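Local coordinates for protein 2-polyprenyl-6-methoxyphenol hydroxylase-like FAD-dependent oxidoreductase (Streptomyces sp. NRRL 11266, PDB 6UI5) that belongs to the FAD-dependent oxidoreductases and holds flavin-adenine dinucleotide in a Rossmann-type FAD-binding domain, at residues V5-A10 with C19-R24; L15-E20 with Y150-D155; V103-A108 with V113-A118. All blocks are in the same frame, centred on the assembly; numbering follows the deposited sequence.

Contact 1 of 3, residues V5-A10 with C19-R24. With FAD (flavin-adenine dinucleotide), chain C.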
loop_
_atom_site.group_PDB
_atom_site.type_symbol
_atom_site.label_atom_id
_atom_site.label_comp_id
_atom_site.label_asym_id
_atom_site.label_seq_id
_atom_site.Cartn_x
_atom_site.Cartn_y
_atom_site.Cartn_z
ATOM N N VAL A 5 -17.888 -13.771 37.355
ATOM C CA VAL A 5 -17.636 -12.953 36.171
ATOM C C VAL A 5 -18.653 -13.356 35.111
ATOM O O VAL A 5 -18.770 -14.546 34.785
ATOM C CB VAL A 5 -16.200 -13.137 35.641
ATOM C CG1 VAL A 5 -16.063 -12.487 34.269
ATOM C CG2 VAL A 5 -15.176 -12.564 36.614
ATOM N N VAL A 6 -19.393 -12.380 34.576
ATOM C CA VAL A 6 -20.436 -12.660 33.586
ATOM C C VAL A 6 -19.897 -12.422 32.183
ATOM O O VAL A 6 -19.389 -11.335 31.871
ATOM C CB VAL A 6 -21.708 -11.824 33.830
ATOM C CG1 VAL A 6 -22.817 -12.315 32.920
ATOM C CG2 VAL A 6 -22.142 -11.951 35.261
ATOM N N VAL A 7 -20.025 -13.443 31.341
ATOM C CA VAL A 7 -19.671 -13.404 29.924
ATOM C C VAL A 7 -20.953 -13.536 29.120
ATOM O O VAL A 7 -21.673 -14.535 29.263
ATOM C CB VAL A 7 -18.711 -14.546 29.577
ATOM C CG1 VAL A 7 -18.435 -14.556 28.084
ATOM C CG2 VAL A 7 -17.438 -14.421 30.411
ATOM N N VAL A 8 -21.232 -12.564 28.254
ATOM C CA VAL A 8 -22.496 -12.512 27.513
ATOM C C VAL A 8 -22.220 -12.916 26.074
ATOM O O VAL A 8 -21.575 -12.169 25.328
ATOM C CB VAL A 8 -23.136 -11.114 27.542
ATOM C CG1 VAL A 8 -24.601 -11.185 27.135
ATOM C CG2 VAL A 8 -22.972 -10.465 28.890
ATOM N N GLY A 9 -22.759 -14.058 25.656
ATOM C CA GLY A 9 -22.601 -14.501 24.281
ATOM C C GLY A 9 -21.743 -15.742 24.159
ATOM O O GLY A 9 -20.606 -15.772 24.647
ATOM N N ALA A 10 -22.261 -16.785 23.516
ATOM C CA ALA A 10 -21.550 -18.050 23.396
ATOM C C ALA A 10 -21.172 -18.356 21.947
ATOM O O ALA A 10 -21.332 -19.478 21.468
ATOM C CB ALA A 10 -22.368 -19.181 24.008
ATOM N N CYS A 19 -13.763 -20.456 29.040
ATOM C CA CYS A 19 -12.751 -21.481 29.282
ATOM C C CYS A 19 -11.493 -20.880 29.909
ATOM O O CYS A 19 -10.957 -21.428 30.888
ATOM C CB CYS A 19 -12.409 -22.206 27.989
ATOM S SG CYS A 19 -13.716 -23.260 27.379
ATOM N N GLU A 20 -10.997 -19.756 29.355
ATOM C CA GLU A 20 -9.820 -19.112 29.950
ATOM C C GLU A 20 -10.081 -18.719 31.406
ATOM O O GLU A 20 -9.152 -18.699 32.225
ATOM C CB GLU A 20 -9.418 -17.867 29.165
ATOM C CG GLU A 20 -8.904 -18.032 27.697
ATOM C CD GLU A 20 -7.679 -18.961 27.513
ATOM O OE1 GLU A 20 -7.695 -19.782 26.563
ATOM O OE2 GLU A 20 -6.690 -18.858 28.279
ATOM N N LEU A 21 -11.335 -18.410 31.755
ATOM C CA LEU A 21 -11.623 -18.019 33.131
ATOM C C LEU A 21 -11.789 -19.238 34.038
ATOM O O LEU A 21 -11.365 -19.214 35.203
ATOM C CB LEU A 21 -12.868 -17.139 33.177
ATOM C CG LEU A 21 -12.768 -15.745 32.558
ATOM C CD1 LEU A 21 -14.123 -14.986 32.587
ATOM C CD2 LEU A 21 -11.708 -14.965 33.292
ATOM N N ALA A 22 -12.370 -20.317 33.508
ATOM C CA ALA A 22 -12.726 -21.476 34.319
ATOM C C ALA A 22 -11.550 -22.414 34.510
ATOM O O ALA A 22 -11.447 -23.071 35.552
ATOM C CB ALA A 22 -13.880 -22.242 33.677
ATOM N N MET A 23 -10.669 -22.518 33.511
ATOM C CA MET A 23 -9.466 -23.316 33.710
ATOM C C MET A 23 -8.611 -22.769 34.849
ATOM O O MET A 23 -7.799 -23.513 35.414
ATOM C CB MET A 23 -8.659 -23.388 32.420
ATOM C CG MET A 23 -7.763 -22.159 32.159
ATOM S SD MET A 23 -6.833 -22.422 30.631
ATOM C CE MET A 23 -8.147 -23.204 29.652
ATOM N N ARG A 24 -8.796 -21.495 35.214
ATOM C CA ARG A 24 -8.097 -20.875 36.329
ATOM C C ARG A 24 -8.991 -20.727 37.567
ATOM O O ARG A 24 -8.730 -19.872 38.422
ATOM C CB ARG A 24 -7.515 -19.523 35.891
ATOM C CG ARG A 24 -6.690 -19.606 34.561
ATOM C CD ARG A 24 -5.956 -18.305 34.204
ATOM N NE ARG A 24 -4.952 -18.537 33.169
ATOM C CZ ARG A 24 -5.232 -18.603 31.870
ATOM N NH1 ARG A 24 -6.492 -18.437 31.477
ATOM N NH2 ARG A 24 -4.267 -18.801 30.960
HETATM P PA FAD C . -21.014 -13.924 17.583
HETATM O O1A FAD C . -20.532 -15.073 16.727
HETATM O O2A FAD C . -21.901 -13.030 16.733
HETATM O O5B FAD C . -21.694 -14.473 18.992
HETATM C C5B FAD C . -22.374 -13.569 19.849
HETATM C C4B FAD C . -23.380 -14.385 20.724
HETATM O O4B FAD C . -23.955 -13.666 21.656
HETATM C C3B FAD C . -24.541 -14.904 19.844
HETATM O O3B FAD C . -24.839 -16.174 20.230
HETATM C C2B FAD C . -25.708 -13.949 20.167
HETATM O O2B FAD C . -26.970 -14.619 19.758
HETATM C C1B FAD C . -25.584 -13.836 21.462
HETATM N N9A FAD C . -26.156 -12.647 22.062
HETATM C C8A FAD C . -26.225 -11.412 21.517
HETATM N N7A FAD C . -26.763 -10.582 22.435
HETATM C C5A FAD C . -27.005 -11.304 23.555
HETATM C C6A FAD C . -27.540 -10.970 24.794
HETATM N N6A FAD C . -28.076 -9.801 25.475
HETATM N N1A FAD C . -27.682 -11.897 25.745
HETATM C C2A FAD C . -27.294 -13.170 25.514
HETATM N N3A FAD C . -26.755 -13.495 24.304
HETATM C C4A FAD C . -26.614 -12.571 23.329
HETATM N N1 FAD C . -15.403 -16.060 10.432
HETATM C C2 FAD C . -14.196 -16.729 9.866
HETATM O O2 FAD C . -13.252 -16.982 10.541
HETATM N N3 FAD C . -14.188 -17.088 8.419
HETATM C C4 FAD C . -15.358 -16.779 7.595
HETATM O O4 FAD C . -15.384 -17.053 6.443
HETATM C C4X FAD C . -16.561 -16.100 8.201
HETATM N N5 FAD C . -17.680 -15.816 7.333
HETATM C C5X FAD C . -18.872 -15.136 7.897
HETATM C C6 FAD C . -19.946 -14.862 7.047
HETATM C C7 FAD C . -21.080 -14.232 7.549
HETATM C C7M FAD C . -22.070 -14.066 6.404
HETATM C C8 FAD C . -21.170 -13.867 8.901
HETATM C C8M FAD C . -22.461 -13.180 9.363
HETATM C C9 FAD C . -20.089 -14.139 9.759
HETATM C C9A FAD C . -18.924 -14.774 9.267
HETATM N N10 FAD C . -17.748 -15.064 10.172
HETATM C C10 FAD C . -16.583 -15.740 9.610
HETATM C "C1'" FAD C . -17.847 -14.710 11.603
HETATM C "C2'" FAD C . -16.792 -13.782 12.231
HETATM O "O2'" FAD C . -15.637 -14.460 12.557
HETATM C "C3'" FAD C . -17.292 -13.255 13.575
HETATM O "O3'" FAD C . -16.431 -12.227 13.948
HETATM C "C4'" FAD C . -17.281 -14.269 14.738
HETATM O "O4'" FAD C . -18.069 -15.405 14.519
HETATM C "C5'" FAD C . -17.903 -13.487 15.901
HETATM O "O5'" FAD C . -17.610 -14.091 17.130
HETATM P P FAD C . -18.265 -13.501 18.527
HETATM O O1P FAD C . -18.341 -14.619 19.540
HETATM O O2P FAD C . -17.568 -12.269 19.071
HETATM O O3P FAD C . -19.766 -12.964 18.091
#
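Val-5, Val-7 and Leu-21, which meet across this contact, carry only branched aliphatic groups; the flat group of the protein here is the guanidinium of Arg-24, in segment 19-24. At its edge, and in its plane, lies the carbonyl of Glu-20; Arg-24 NH1 lies 2.8 Å from Glu-20 O. The same NH1 makes a straighter bond (164°), part of a salt bridge, to Glu-20 OE2, approaching on the anti side but tilted from the carboxylate plane. Glu-20 has a second cationic partner, Arg-57, on OE1.

The contact itself is apolar. Leu-21 CD1 lies 3.6 Å from Val-5 CG1, the two side chains crossing at about a right angle, and 4.0 Å from Val-7 CG2, which it meets tip to tip. The valines thus offer different branches to one methyl: in Val-5 the touching CG1 is anti to the backbone N (chi1 169°), whereas the CG2 used by Val-7 stands beside it. Beta-branched residues suit the strand, and a long leucine suits a helix lying over it.

Where the strand ends, Val-8 CG1 packs 3.5 Å from FAD N1A. Gly-9, at a positive phi and without a side chain, lets its CA approach FAD O4B to 3.1 Å. Strand, tight glycine turn and helix packed back on the strand form the opening half of the beta-alpha-beta unit of a Rossmann-type dinucleotide-binding fold, consistent with a GxGxxG sequence.

Contact 2 of 3, residues L15-E20 with Y150-D155. With FAD (flavin-adenine dinucleotide), chain C.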
loop_
_atom_site.group_PDB
_atom_site.type_symbol
_atom_site.label_atom_id
_atom_site.label_comp_id
_atom_site.label_asym_id
_atom_site.label_seq_id
_atom_site.Cartn_x
_atom_site.Cartn_y
_atom_site.Cartn_z
ATOM N N LEU A 15 -17.230 -18.078 24.517
ATOM C CA LEU A 15 -16.957 -19.459 24.904
ATOM C C LEU A 15 -15.500 -19.601 25.316
ATOM O O LEU A 15 -15.177 -20.010 26.445
ATOM C CB LEU A 15 -17.280 -20.401 23.727
ATOM C CG LEU A 15 -18.709 -20.879 23.552
ATOM C CD1 LEU A 15 -19.024 -21.526 22.162
ATOM C CD2 LEU A 15 -18.942 -21.857 24.685
ATOM N N MET A 16 -14.610 -19.217 24.402
ATOM C CA MET A 16 -13.176 -19.320 24.613
ATOM C C MET A 16 -12.750 -18.597 25.888
ATOM O O MET A 16 -11.903 -19.094 26.640
ATOM C CB MET A 16 -12.442 -18.794 23.366
ATOM C CG MET A 16 -10.971 -18.708 23.534
ATOM S SD MET A 16 -10.300 -20.334 23.982
ATOM C CE MET A 16 -10.034 -21.316 22.533
ATOM N N LEU A 17 -13.378 -17.469 26.188
ATOM C CA LEU A 17 -13.003 -16.730 27.389
ATOM C C LEU A 17 -13.476 -17.449 28.639
ATOM O O LEU A 17 -12.719 -17.590 29.607
ATOM C CB LEU A 17 -13.561 -15.298 27.327
ATOM C CG LEU A 17 -13.541 -14.434 28.583
ATOM C CD1 LEU A 17 -12.066 -14.172 29.018
ATOM C CD2 LEU A 17 -14.242 -13.101 28.280
ATOM N N ALA A 18 -14.726 -17.915 28.631
ATOM C CA ALA A 18 -15.231 -18.662 29.776
ATOM C C ALA A 18 -14.326 -19.836 30.080
ATOM O O ALA A 18 -14.116 -20.183 31.249
ATOM C CB ALA A 18 -16.670 -19.151 29.532
ATOM N N CYS A 19 -13.763 -20.456 29.040
ATOM C CA CYS A 19 -12.751 -21.481 29.282
ATOM C C CYS A 19 -11.493 -20.880 29.909
ATOM O O CYS A 19 -10.957 -21.428 30.888
ATOM C CB CYS A 19 -12.409 -22.206 27.989
ATOM S SG CYS A 19 -13.716 -23.260 27.379
ATOM N N GLU A 20 -10.997 -19.756 29.355
ATOM C CA GLU A 20 -9.820 -19.112 29.950
ATOM C C GLU A 20 -10.081 -18.719 31.406
ATOM O O GLU A 20 -9.152 -18.699 32.225
ATOM C CB GLU A 20 -9.418 -17.867 29.165
ATOM C CG GLU A 20 -8.904 -18.032 27.697
ATOM C CD GLU A 20 -7.679 -18.961 27.513
ATOM O OE1 GLU A 20 -7.695 -19.782 26.563
ATOM O OE2 GLU A 20 -6.690 -18.858 28.279
ATOM N N TYR A 150 -16.827 -8.838 37.134
ATOM C CA TYR A 150 -16.558 -8.178 35.870
ATOM C C TYR A 150 -17.646 -8.599 34.897
ATOM O O TYR A 150 -18.193 -9.701 34.997
ATOM C CB TYR A 150 -15.165 -8.531 35.309
ATOM C CG TYR A 150 -14.022 -7.997 36.133
ATOM C CD1 TYR A 150 -13.648 -6.668 36.034
ATOM C CD2 TYR A 150 -13.299 -8.822 36.999
ATOM C CE1 TYR A 150 -12.620 -6.161 36.776
ATOM C CE2 TYR A 150 -12.236 -8.315 37.759
ATOM C CZ TYR A 150 -11.912 -6.979 37.640
ATOM O OH TYR A 150 -10.890 -6.416 38.368
ATOM N N LEU A 151 -17.949 -7.714 33.954
ATOM C CA LEU A 151 -18.907 -7.990 32.895
ATOM C C LEU A 151 -18.183 -7.888 31.562
ATOM O O LEU A 151 -17.666 -6.823 31.217
ATOM C CB LEU A 151 -20.093 -7.018 32.955
ATOM C CG LEU A 151 -20.945 -6.964 31.692
ATOM C CD1 LEU A 151 -21.599 -8.314 31.432
ATOM C CD2 LEU A 151 -21.965 -5.849 31.778
ATOM N N VAL A 152 -18.144 -8.986 30.814
ATOM C CA VAL A 152 -17.533 -8.997 29.487
ATOM C C VAL A 152 -18.633 -9.225 28.466
ATOM O O VAL A 152 -19.310 -10.261 28.485
ATOM C CB VAL A 152 -16.439 -10.069 29.346
ATOM C CG1 VAL A 152 -15.743 -9.887 28.023
ATOM C CG2 VAL A 152 -15.446 -9.988 30.501
ATOM N N GLY A 153 -18.821 -8.249 27.592
ATOM C CA GLY A 153 -19.730 -8.417 26.494
ATOM C C GLY A 153 -19.055 -9.059 25.308
ATOM O O GLY A 153 -18.286 -8.401 24.602
ATOM N N CYS A 154 -19.323 -10.343 25.083
ATOM C CA CYS A 154 -18.990 -11.002 23.826
ATOM C C CYS A 154 -20.261 -11.262 23.009
ATOM O O CYS A 154 -20.436 -12.322 22.398
ATOM C CB CYS A 154 -18.211 -12.287 24.098
ATOM S SG CYS A 154 -16.886 -12.103 25.361
ATOM N N ASP A 155 -21.189 -10.305 23.017
ATOM C CA ASP A 155 -22.524 -10.534 22.472
ATOM C C ASP A 155 -22.677 -10.073 21.028
ATOM O O ASP A 155 -23.799 -9.791 20.601
ATOM C CB ASP A 155 -23.578 -9.853 23.345
ATOM C CG ASP A 155 -23.140 -8.478 23.817
ATOM O OD1 ASP A 155 -21.898 -8.228 23.875
ATOM O OD2 ASP A 155 -24.047 -7.664 24.136
HETATM P PA FAD C . -21.014 -13.924 17.583
HETATM O O1A FAD C . -20.532 -15.073 16.727
HETATM O O2A FAD C . -21.901 -13.030 16.733
HETATM O O5B FAD C . -21.694 -14.473 18.992
HETATM C C5B FAD C . -22.374 -13.569 19.849
HETATM C C4B FAD C . -23.380 -14.385 20.724
HETATM O O4B FAD C . -23.955 -13.666 21.656
HETATM C C3B FAD C . -24.541 -14.904 19.844
HETATM O O3B FAD C . -24.839 -16.174 20.230
HETATM C C2B FAD C . -25.708 -13.949 20.167
HETATM O O2B FAD C . -26.970 -14.619 19.758
HETATM C C1B FAD C . -25.584 -13.836 21.462
HETATM N N9A FAD C . -26.156 -12.647 22.062
HETATM C C8A FAD C . -26.225 -11.412 21.517
HETATM N N7A FAD C . -26.763 -10.582 22.435
HETATM C C5A FAD C . -27.005 -11.304 23.555
HETATM C C6A FAD C . -27.540 -10.970 24.794
HETATM N N6A FAD C . -28.076 -9.801 25.475
HETATM N N1A FAD C . -27.682 -11.897 25.745
HETATM C C2A FAD C . -27.294 -13.170 25.514
HETATM N N3A FAD C . -26.755 -13.495 24.304
HETATM C C4A FAD C . -26.614 -12.571 23.329
HETATM N N1 FAD C . -15.403 -16.060 10.432
HETATM C C2 FAD C . -14.196 -16.729 9.866
HETATM O O2 FAD C . -13.252 -16.982 10.541
HETATM N N3 FAD C . -14.188 -17.088 8.419
HETATM C C4 FAD C . -15.358 -16.779 7.595
HETATM O O4 FAD C . -15.384 -17.053 6.443
HETATM C C4X FAD C . -16.561 -16.100 8.201
HETATM N N5 FAD C . -17.680 -15.816 7.333
HETATM C C5X FAD C . -18.872 -15.136 7.897
HETATM C C6 FAD C . -19.946 -14.862 7.047
HETATM C C7 FAD C . -21.080 -14.232 7.549
HETATM C C7M FAD C . -22.070 -14.066 6.404
HETATM C C8 FAD C . -21.170 -13.867 8.901
HETATM C C8M FAD C . -22.461 -13.180 9.363
HETATM C C9 FAD C . -20.089 -14.139 9.759
HETATM C C9A FAD C . -18.924 -14.774 9.267
HETATM N N10 FAD C . -17.748 -15.064 10.172
HETATM C C10 FAD C . -16.583 -15.740 9.610
HETATM C "C1'" FAD C . -17.847 -14.710 11.603
HETATM C "C2'" FAD C . -16.792 -13.782 12.231
HETATM O "O2'" FAD C . -15.637 -14.460 12.557
HETATM C "C3'" FAD C . -17.292 -13.255 13.575
HETATM O "O3'" FAD C . -16.431 -12.227 13.948
HETATM C "C4'" FAD C . -17.281 -14.269 14.738
HETATM O "O4'" FAD C . -18.069 -15.405 14.519
HETATM C "C5'" FAD C . -17.903 -13.487 15.901
HETATM O "O5'" FAD C . -17.610 -14.091 17.130
HETATM P P FAD C . -18.265 -13.501 18.527
HETATM O O1P FAD C . -18.341 -14.619 19.540
HETATM O O2P FAD C . -17.568 -12.269 19.071
HETATM O O3P FAD C . -19.766 -12.964 18.091
#
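Apolar packing joins the two segments, and it converges on a single methyl: Leu-17 CD2 sits 3.6 Å from Val-152 CG1, the side chains reaching toward each other tip to tip. Val-152 CB and CG2 also lie close, so the methyl rests on the whole fork of the valine. Leucine can span this gap because its CG is anti to the backbone N (chi1 168°) and a chi2 of 64° leaves CD2 at the extended end of the chain. The thiol sulfur adds a second, looser apolar contact, Cys-154 SG lying 4.1 Å from Leu-17 CD2; a small thiol suits a buried place where the strand turns into a loop.

Helix 12-22 packs here on strand 150-153, which runs parallel beside 5-8 in the Rossmann-type sheet. Helix 295-316 touches Leu-17 as well, through Ala-304.

Polar and ligand contacts belong to the loop after the strand. Asp-155 O approaches FAD C8A to 3.1 Å. Asp-155 CB lies 3.4 Å from FAD N7A. Cys-154 O, one residue earlier, is 3.4 Å from FAD C5B. The Asp-155 carboxylate is held by Ser-159 OG and Val-161 N, and Gly-153, lacking a side chain, leaves room beside Asp-155 OD1.

Contact 3 of 3, residues V103-A108 with V113-A118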
loop_
_atom_site.group_PDB
_atom_site.type_symbol
_atom_site.label_atom_id
_atom_site.label_comp_id
_atom_site.label_asym_id
_atom_site.label_seq_id
_atom_site.Cartn_x
_atom_site.Cartn_y
_atom_site.Cartn_z
ATOM N N VAL A 103 -16.427 -28.148 20.453
ATOM C CA VAL A 103 -15.387 -28.553 21.399
ATOM C C VAL A 103 -15.230 -27.509 22.501
ATOM O O VAL A 103 -14.878 -27.854 23.639
ATOM C CB VAL A 103 -14.030 -28.864 20.724
ATOM C CG1 VAL A 103 -14.191 -29.886 19.603
ATOM C CG2 VAL A 103 -13.363 -27.626 20.231
ATOM N N LEU A 104 -15.524 -26.234 22.221
ATOM C CA LEU A 104 -15.396 -25.265 23.307
ATOM C C LEU A 104 -16.587 -25.305 24.272
ATOM O O LEU A 104 -16.402 -25.086 25.481
ATOM C CB LEU A 104 -15.190 -23.860 22.757
ATOM C CG LEU A 104 -14.061 -23.710 21.739
ATOM C CD1 LEU A 104 -14.325 -22.514 20.812
ATOM C CD2 LEU A 104 -12.642 -23.579 22.415
ATOM N N ILE A 105 -17.800 -25.591 23.781
ATOM C CA ILE A 105 -18.898 -25.857 24.707
ATOM C C ILE A 105 -18.562 -27.058 25.578
ATOM O O ILE A 105 -18.808 -27.056 26.791
ATOM C CB ILE A 105 -20.224 -26.062 23.947
ATOM C CG1 ILE A 105 -20.651 -24.787 23.216
ATOM C CG2 ILE A 105 -21.301 -26.554 24.914
ATOM C CD1 ILE A 105 -21.807 -25.016 22.216
ATOM N N ASP A 106 -17.988 -28.102 24.978
ATOM C CA ASP A 106 -17.583 -29.263 25.765
ATOM C C ASP A 106 -16.571 -28.876 26.830
ATOM O O ASP A 106 -16.762 -29.167 28.017
ATOM C CB ASP A 106 -17.002 -30.341 24.864
ATOM C CG ASP A 106 -18.064 -31.155 24.177
ATOM O OD1 ASP A 106 -19.267 -31.005 24.504
ATOM O OD2 ASP A 106 -17.684 -31.954 23.298
ATOM N N ARG A 107 -15.480 -28.214 26.419
ATOM C CA ARG A 107 -14.445 -27.845 27.383
ATOM C C ARG A 107 -15.005 -26.931 28.460
ATOM O O ARG A 107 -14.627 -27.049 29.636
ATOM C CB ARG A 107 -13.266 -27.172 26.684
ATOM C CG ARG A 107 -12.262 -26.580 27.650
ATOM C CD ARG A 107 -11.469 -27.676 28.322
ATOM N NE ARG A 107 -10.802 -28.496 27.323
ATOM C CZ ARG A 107 -9.557 -28.297 26.892
ATOM N NH1 ARG A 107 -8.789 -27.291 27.387
ATOM N NH2 ARG A 107 -9.087 -29.116 25.951
ATOM N N ALA A 108 -15.945 -26.056 28.093
ATOM C CA ALA A 108 -16.527 -25.155 29.080
ATOM C C ALA A 108 -17.296 -25.928 30.149
ATOM O O ALA A 108 -17.154 -25.655 31.352
ATOM C CB ALA A 108 -17.425 -24.135 28.382
ATOM N N VAL A 113 -17.863 -23.986 33.855
ATOM C CA VAL A 113 -18.625 -22.797 33.524
ATOM C C VAL A 113 -20.104 -23.082 33.717
ATOM O O VAL A 113 -20.611 -24.119 33.279
ATOM C CB VAL A 113 -18.343 -22.387 32.073
ATOM C CG1 VAL A 113 -19.363 -21.374 31.636
ATOM C CG2 VAL A 113 -16.945 -21.843 31.957
ATOM N N ASP A 114 -20.803 -22.173 34.382
ATOM C CA ASP A 114 -22.261 -22.243 34.383
ATOM C C ASP A 114 -22.722 -21.657 33.056
ATOM O O ASP A 114 -22.810 -20.439 32.897
ATOM C CB ASP A 114 -22.847 -21.499 35.572
ATOM C CG ASP A 114 -24.376 -21.596 35.637
ATOM O OD1 ASP A 114 -24.983 -22.410 34.897
ATOM O OD2 ASP A 114 -24.963 -20.860 36.449
ATOM N N LEU A 115 -23.023 -22.530 32.100
ATOM C CA LEU A 115 -23.459 -22.131 30.765
ATOM C C LEU A 115 -24.994 -22.120 30.704
ATOM O O LEU A 115 -25.641 -23.098 31.097
ATOM C CB LEU A 115 -22.856 -23.098 29.737
ATOM C CG LEU A 115 -22.859 -22.763 28.242
ATOM C CD1 LEU A 115 -22.045 -23.782 27.482
ATOM C CD2 LEU A 115 -24.287 -22.737 27.674
ATOM N N ARG A 116 -25.572 -21.014 30.204
ATOM C CA ARG A 116 -27.027 -20.774 30.202
ATOM C C ARG A 116 -27.547 -20.420 28.819
ATOM O O ARG A 116 -27.615 -19.239 28.469
ATOM C CB ARG A 116 -27.409 -19.668 31.151
ATOM C CG ARG A 116 -26.697 -19.732 32.421
ATOM C CD ARG A 116 -27.457 -19.026 33.486
ATOM N NE ARG A 116 -26.815 -19.288 34.758
ATOM C CZ ARG A 116 -26.885 -18.485 35.807
ATOM N NH1 ARG A 116 -27.571 -17.357 35.740
ATOM N NH2 ARG A 116 -26.258 -18.812 36.923
ATOM N N TRP A 117 -27.992 -21.426 28.080
ATOM C CA TRP A 117 -28.789 -21.146 26.902
ATOM C C TRP A 117 -30.110 -20.452 27.301
ATOM O O TRP A 117 -30.510 -20.437 28.473
ATOM C CB TRP A 117 -29.031 -22.449 26.138
ATOM C CG TRP A 117 -27.770 -23.249 25.889
ATOM C CD1 TRP A 117 -27.374 -24.391 26.532
ATOM C CD2 TRP A 117 -26.750 -22.961 24.928
ATOM N NE1 TRP A 117 -26.173 -24.832 26.024
ATOM C CE2 TRP A 117 -25.769 -23.971 25.039
ATOM C CE3 TRP A 117 -26.570 -21.947 23.982
ATOM C CZ2 TRP A 117 -24.623 -23.988 24.246
ATOM C CZ3 TRP A 117 -25.427 -21.968 23.191
ATOM C CH2 TRP A 117 -24.473 -22.982 23.328
ATOM N N ALA A 118 -30.759 -19.821 26.314
ATOM C CA ALA A 118 -32.076 -19.192 26.489
ATOM C C ALA A 118 -32.097 -18.184 27.641
ATOM O O ALA A 118 -33.082 -18.060 28.368
ATOM C CB ALA A 118 -33.176 -20.250 26.684
#
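Ile-105 meets both Leu-115 and Trp-117, and each of its two branches serves one of them. From CB, which points from the helix toward the strand, CG2 departs anti to the backbone N and reaches Leu-115 CD1 at 3.9 Å, the two side chains crossing at about a right angle. The other branch starts with CG1, which passes Trp-117 CZ2 at 4.2 Å, and a nearly extended chi2 (168°) carries CD1 onward to Trp-117 CH2 at 3.5 Å. CD1 meets the indole at its edge, in the ring plane, at the benzo end. One face of the same ring takes Leu-115 CD2, offset toward the rim, so leucine and isoleucine together border the tryptophan on a face and an edge. A large flat residue suits this partly exposed place just after the strand, where it can be packed from two directions.

One turn further along the helix the contact tightens. Val-113 N donates to Ala-108 O at 3.1 Å (N-H...O 147°), tying the residue just before the strand to the helix across the short connection. The side chains follow, with Ala-108 CB 4.2 Å from Val-113 CB; the small alanine allows the backbones to come this close. Asp-114 and Arg-116, alternating with the packed residues, pair with each other, though at a doubtfully short modelled distance.

Strand 114-116 lies at the outer end of the parallel sheet within this chain, hydrogen-bonded along 28-31. Helix 97-110 packs over it beside helix 12-22, whose Ala-18 and Ala-22 touch Val-113.

Overall arrangement
Contacts 1 and 2 are fully buried and share helix 12-22, which sets Leu-17 and Leu-21, one turn apart, over the adjacent parallel strands 5-8 and 150-153; backbone bonds between Val-6 and both Tyr-150 and Val-152 join those strands. Both reach FAD where their strands end: contact 1 through the last strand residue and the turn after it, contact 2 through the loop. Contact 3 is only partly buried, at the far strand of the same sheet, and does not touch the cofactor. Its chemistry is accordingly more mixed: an aromatic edge and a backbone hydrogen bond accompany the apolar side-chain packing that alone crosses the first two. Cys-19, against Arg-107 and Ala-108, and Met-16, against Leu-104, link the two helices side by side.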